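Local coordinates for probable tagatose 6-phosphate kinase (Sinorhizobium meliloti, PDB 3TXV), which probably acts as a tagatose-6-phosphate kinase and belongs to the GatZ/KbaZ-like family of tagatose-bisphosphate aldolase subunits, at residues N55-D60 with E69-F74; P230-G235 with R276-D281. One frame throughout, in Å; residues are numbered along the deposited sequence.

Contact 1: residues N55-D60 with E69-F74; sequences NQVNQD and EDFTRF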
loop_
_atom_site.group_PDB
_atom_site.type_symbol
_atom_site.label_atom_id
_atom_site.label_comp_id
_atom_site.label_asym_id
_atom_site.label_seq_id
_atom_site.Cartn_x
_atom_site.Cartn_y
_atom_site.Cartn_z
ATOM N N ASN A 55 -12.050 0.928 0.474
ATOM C CA ASN A 55 -12.443 -0.496 0.447
ATOM C C ASN A 55 -11.975 -1.348 1.622
ATOM O O ASN A 55 -12.731 -2.138 2.176
ATOM C CB ASN A 55 -11.884 -1.135 -0.809
ATOM C CG ASN A 55 -12.751 -0.908 -2.037
ATOM O OD1 ASN A 55 -13.910 -0.459 -1.979
ATOM N ND2 ASN A 55 -12.178 -1.247 -3.181
ATOM N N GLN A 56 -10.706 -1.192 1.967
ATOM C CA GLN A 56 -10.062 -1.965 3.004
ATOM C C GLN A 56 -10.718 -1.679 4.359
ATOM O O GLN A 56 -11.011 -2.612 5.102
ATOM C CB GLN A 56 -8.559 -1.623 2.988
ATOM C CG GLN A 56 -7.625 -2.424 3.895
ATOM C CD GLN A 56 -6.222 -1.791 3.972
ATOM O OE1 GLN A 56 -5.502 -1.924 4.981
ATOM N NE2 GLN A 56 -5.835 -1.090 2.902
ATOM N N VAL A 57 -10.960 -0.401 4.670
ATOM C CA VAL A 57 -11.442 -0.010 5.992
ATOM C C VAL A 57 -12.389 1.177 5.957
ATOM O O VAL A 57 -12.040 2.236 5.460
ATOM C CB VAL A 57 -10.279 0.250 7.036
ATOM C CG1 VAL A 57 -9.107 -0.748 6.856
ATOM C CG2 VAL A 57 -9.793 1.726 7.063
ATOM N N ASN A 58 -13.592 0.994 6.492
ATOM C CA ASN A 58 -14.596 2.054 6.528
ATOM C C ASN A 58 -15.622 1.746 7.601
ATOM O O ASN A 58 -15.568 0.675 8.185
ATOM C CB ASN A 58 -15.266 2.233 5.155
ATOM C CG ASN A 58 -15.833 0.938 4.599
ATOM O OD1 ASN A 58 -16.699 0.297 5.209
ATOM N ND2 ASN A 58 -15.348 0.547 3.425
ATOM N N GLN A 59 -16.559 2.664 7.843
ATOM C CA GLN A 59 -17.545 2.522 8.920
ATOM C C GLN A 59 -18.225 1.175 8.929
ATOM O O GLN A 59 -18.557 0.673 10.005
ATOM C CB GLN A 59 -18.621 3.617 8.853
ATOM C CG GLN A 59 -19.628 3.469 7.700
ATOM C CD GLN A 59 -19.130 4.115 6.432
ATOM O OE1 GLN A 59 -17.917 4.240 6.239
ATOM N NE2 GLN A 59 -20.059 4.552 5.565
ATOM N N ASP A 60 -18.428 0.610 7.732
ATOM C CA ASP A 60 -19.166 -0.647 7.539
ATOM C C ASP A 60 -18.301 -1.882 7.727
ATOM O O ASP A 60 -18.817 -3.008 7.691
ATOM C CB ASP A 60 -19.830 -0.710 6.157
ATOM C CG ASP A 60 -21.051 0.204 6.037
ATOM O OD1 ASP A 60 -21.362 0.593 4.877
ATOM O OD2 ASP A 60 -21.688 0.530 7.080
ATOM N N GLU A 69 -11.343 3.267 13.268
ATOM C CA GLU A 69 -10.956 3.185 14.667
ATOM C C GLU A 69 -10.238 1.865 14.911
ATOM O O GLU A 69 -9.176 1.854 15.519
ATOM C CB GLU A 69 -12.182 3.356 15.589
ATOM C CG GLU A 69 -11.889 3.721 17.070
ATOM C CD GLU A 69 -11.035 4.991 17.237
ATOM O OE1 GLU A 69 -11.413 6.059 16.677
ATOM O OE2 GLU A 69 -9.983 4.915 17.935
ATOM N N ASP A 70 -10.804 0.766 14.423
ATOM C CA ASP A 70 -10.170 -0.552 14.556
ATOM C C ASP A 70 -8.712 -0.481 14.077
ATOM O O ASP A 70 -7.772 -0.889 14.786
ATOM C CB ASP A 70 -10.937 -1.624 13.764
ATOM C CG ASP A 70 -12.293 -1.995 14.399
ATOM O OD1 ASP A 70 -12.480 -1.815 15.635
ATOM O OD2 ASP A 70 -13.175 -2.483 13.654
ATOM N N PHE A 71 -8.537 0.078 12.886
ATOM C CA PHE A 71 -7.234 0.203 12.268
ATOM C C PHE A 71 -6.280 0.981 13.140
ATOM O O PHE A 71 -5.094 0.664 13.231
ATOM C CB PHE A 71 -7.359 0.901 10.912
ATOM C CG PHE A 71 -6.149 0.746 10.050
ATOM C CD1 PHE A 71 -5.978 -0.378 9.282
ATOM C CD2 PHE A 71 -5.183 1.714 10.023
ATOM C CE1 PHE A 71 -4.872 -0.525 8.514
ATOM C CE2 PHE A 71 -4.079 1.575 9.246
ATOM C CZ PHE A 71 -3.920 0.457 8.492
ATOM N N THR A 72 -6.813 2.006 13.781
ATOM C CA THR A 72 -6.001 2.932 14.537
ATOM C C THR A 72 -5.417 2.306 15.795
ATOM O O THR A 72 -4.446 2.805 16.343
ATOM C CB THR A 72 -6.814 4.150 14.941
ATOM O OG1 THR A 72 -5.926 5.258 15.040
ATOM N N ARG A 73 -6.016 1.216 16.249
ATOM C CA ARG A 73 -5.600 0.587 17.472
ATOM C C ARG A 73 -4.819 -0.672 17.125
ATOM O O ARG A 73 -3.864 -1.028 17.812
ATOM C CB ARG A 73 -6.827 0.277 18.335
ATOM N N PHE A 74 -5.247 -1.343 16.062
ATOM C CA PHE A 74 -4.453 -2.373 15.393
ATOM C C PHE A 74 -2.989 -1.930 15.185
ATOM O O PHE A 74 -2.067 -2.538 15.721
ATOM C CB PHE A 74 -5.131 -2.703 14.056
ATOM C CG PHE A 74 -4.377 -3.686 13.198
ATOM C CD1 PHE A 74 -4.436 -5.052 13.468
ATOM C CD2 PHE A 74 -3.643 -3.241 12.101
ATOM C CE1 PHE A 74 -3.746 -5.944 12.688
ATOM C CE2 PHE A 74 -2.953 -4.130 11.314
ATOM C CZ PHE A 74 -3.001 -5.482 11.592
#

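Contact 2: residues P230-G235 with R276-D281; sequences PGVEFG and RELVAD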
loop_
_atom_site.group_PDB
_atom_site.type_symbol
_atom_site.label_atom_id
_atom_site.label_comp_id
_atom_site.label_asym_id
_atom_site.label_seq_id
_atom_site.Cartn_x
_atom_site.Cartn_y
_atom_site.Cartn_z
ATOM N N PRO A 230 3.442 8.821 -13.503
ATOM C CA PRO A 230 4.762 9.251 -13.975
ATOM C C PRO A 230 5.407 8.276 -14.986
ATOM O O PRO A 230 6.520 8.539 -15.467
ATOM C CB PRO A 230 5.594 9.293 -12.689
ATOM C CG PRO A 230 4.761 8.524 -11.642
ATOM C CD PRO A 230 3.549 7.983 -12.303
ATOM N N GLY A 231 4.706 7.174 -15.294
ATOM C CA GLY A 231 5.189 6.140 -16.203
ATOM C C GLY A 231 5.971 5.086 -15.430
ATOM O O GLY A 231 7.180 4.929 -15.613
ATOM N N VAL A 232 5.295 4.405 -14.504
ATOM C CA VAL A 232 5.789 3.152 -13.934
ATOM C C VAL A 232 4.617 2.208 -13.987
ATOM O O VAL A 232 3.547 2.559 -13.513
ATOM C CB VAL A 232 6.277 3.291 -12.469
ATOM C CG1 VAL A 232 7.562 4.112 -12.396
ATOM C CG2 VAL A 232 5.173 3.841 -11.551
ATOM N N GLU A 233 4.792 1.042 -14.611
ATOM C CA GLU A 233 3.806 -0.039 -14.541
ATOM C C GLU A 233 4.550 -1.256 -13.964
ATOM O O GLU A 233 5.787 -1.252 -13.897
ATOM C CB GLU A 233 3.154 -0.342 -15.930
ATOM C CG GLU A 233 2.460 0.846 -16.730
ATOM C CD GLU A 233 1.033 0.507 -17.367
ATOM O OE1 GLU A 233 0.243 1.433 -17.705
ATOM O OE2 GLU A 233 0.666 -0.692 -17.503
ATOM N N PHE A 234 3.815 -2.275 -13.518
ATOM C CA PHE A 234 4.378 -3.646 -13.385
ATOM C C PHE A 234 3.343 -4.704 -13.773
ATOM O O PHE A 234 2.153 -4.530 -13.526
ATOM C CB PHE A 234 4.964 -3.925 -11.997
ATOM C CG PHE A 234 3.988 -3.776 -10.889
ATOM C CD1 PHE A 234 3.961 -2.615 -10.134
ATOM C CD2 PHE A 234 3.094 -4.801 -10.589
ATOM C CE1 PHE A 234 3.036 -2.463 -9.107
ATOM C CE2 PHE A 234 2.150 -4.674 -9.569
ATOM C CZ PHE A 234 2.109 -3.514 -8.830
ATOM N N GLY A 235 3.786 -5.789 -14.401
ATOM C CA GLY A 235 2.862 -6.854 -14.855
ATOM C C GLY A 235 2.947 -8.068 -13.964
ATOM O O GLY A 235 3.457 -7.962 -12.859
ATOM N N ARG A 276 15.145 6.729 -6.616
ATOM C CA ARG A 276 15.842 7.956 -6.178
ATOM C C ARG A 276 15.509 9.081 -7.151
ATOM O O ARG A 276 15.223 10.222 -6.750
ATOM C CB ARG A 276 17.367 7.742 -6.068
ATOM N N GLU A 277 15.513 8.738 -8.430
ATOM C CA GLU A 277 15.144 9.683 -9.453
ATOM C C GLU A 277 13.686 10.131 -9.274
ATOM O O GLU A 277 13.368 11.324 -9.425
ATOM C CB GLU A 277 15.406 9.101 -10.850
ATOM C CG GLU A 277 16.897 8.876 -11.170
ATOM C CD GLU A 277 17.178 8.502 -12.639
ATOM O OE1 GLU A 277 16.232 8.255 -13.422
ATOM O OE2 GLU A 277 18.366 8.459 -13.027
ATOM N N LEU A 278 12.797 9.207 -8.918
ATOM C CA LEU A 278 11.406 9.612 -8.770
ATOM C C LEU A 278 11.280 10.747 -7.757
ATOM O O LEU A 278 10.548 11.708 -7.991
ATOM C CB LEU A 278 10.505 8.443 -8.403
ATOM C CG LEU A 278 9.862 7.654 -9.553
ATOM C CD1 LEU A 278 9.311 6.330 -9.054
ATOM C CD2 LEU A 278 8.752 8.401 -10.288
ATOM N N VAL A 279 12.026 10.645 -6.655
ATOM C CA VAL A 279 11.941 11.605 -5.564
ATOM C C VAL A 279 12.511 12.937 -5.990
ATOM O O VAL A 279 11.803 13.941 -5.960
ATOM C CB VAL A 279 12.662 11.133 -4.314
ATOM C CG1 VAL A 279 12.754 12.275 -3.308
ATOM C CG2 VAL A 279 11.926 9.955 -3.716
ATOM N N ALA A 280 13.785 12.945 -6.378
ATOM C CA ALA A 280 14.396 14.098 -7.027
ATOM C C ALA A 280 13.414 14.853 -7.963
ATOM O O ALA A 280 13.204 16.071 -7.803
ATOM C CB ALA A 280 15.618 13.640 -7.799
ATOM N N ASP A 281 12.796 14.138 -8.912
ATOM C CA ASP A 281 11.871 14.791 -9.869
ATOM C C ASP A 281 10.499 15.153 -9.293
ATOM O O ASP A 281 9.587 15.546 -10.026
ATOM C CB ASP A 281 11.721 13.960 -11.134
ATOM C CG ASP A 281 13.036 13.590 -11.711
ATOM O OD1 ASP A 281 14.029 14.291 -11.400
ATOM O OD2 ASP A 281 13.095 12.594 -12.459
#

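Contact 1: residues N55-D60 with E69-F74
The F71 ring and the terminal amide of Q56 are the two flat groups here, and their planes stand 75° apart. On the F71 ring, V57 and the Q56 amide approach obliquely at the neighbouring atoms CD1 and CE1. V57 takes the inner of these positions: its CG1 methyl lies 4.0 Å from CD1 of F71, and the two side chains cross at about a right angle. Q56 reaches farther along the ring with an extended chain, bringing its amide up to CE1. Both torsions serve the meeting. CG of F71 swings anti to its backbone N (chi1 -164°), which sends the ring off the helix toward the loop, while V57 holds CG1 beside its own N.

This is a β-α unit of the TIM barrel. Residues 55-60 belong to the loop leaving strand 48-53, while helix 68-81 supplies residues 69-74 from its first turns, so the chain folds back on itself within a few residues. The F71 ring also touches L91 of the next barrel strand. On the loop side, Y120 of helix 106-121 hydrogen-bonds the carbonyl of V57, and N58 ND2 bonds the carbonyl of C54. N58 OD1 takes a weak bond from D60 N within the loop.

Between the two segments the chemistry is a methyl against an aromatic ring, with an amide as the second neighbour. Cohesion across it is therefore van der Waals, apolar where V57 meets the ring, with the Q56 amide bringing polar atoms beside it. The hydrogen bonds that shape loop and helix are made within each segment or to neighbouring parts of the fold.

Contact 2: residues P230-G235 with R276-D281
L278 reaches from its helix to P230 and V232, one methyl for each. This is a packing contact of the TIM barrel, between the loop after strand 223-227 and helix 272-280, which leads into the last barrel strand. CD2 of L278 lies 4.1 Å from CB of P230, on the proline ring, while CD1 looks toward CG1 of V232 at a looser 4.4 Å. All three side chains are buried, and the contacts between them are all carbon to carbon.

G231, at a positive phi of 90°, sits between P230 and V232, both of whose side chains point toward the helix. Farther out, F283 of strand 283-288 touches P230 and L278 alike, and L286 of that strand and Y242 also pack on L278. The side chain of V232 comes near, without touching, a group of two histidines and a glutamate that might form a metal site, though this is unconfirmed.

At the end of the helix D281 leaves helical geometry and bonds the Y242 hydroxyl through OD2, while its backbone N still closes the last turn on E277 O at 2.9 Å.

In the fold
Contacts 1 and 2 are both buried and sit at similar depth, 15 and 16 Å from the centre of the chain, yet on opposite sides of it. Their centres are 30 Å apart, their nearest atoms about 14 Å, and they share no helix or strand. Each pairs a loop that follows a barrel strand with an outer helix, but the connections differ. Contact 1 is local, joining a loop to the helix it runs straight into; contact 2 spans 40 intervening residues and skips past strand 261-264. The chemistry follows: an aromatic ring met at adjacent atoms by a methyl and an amide in the first, purely aliphatic groups in the second.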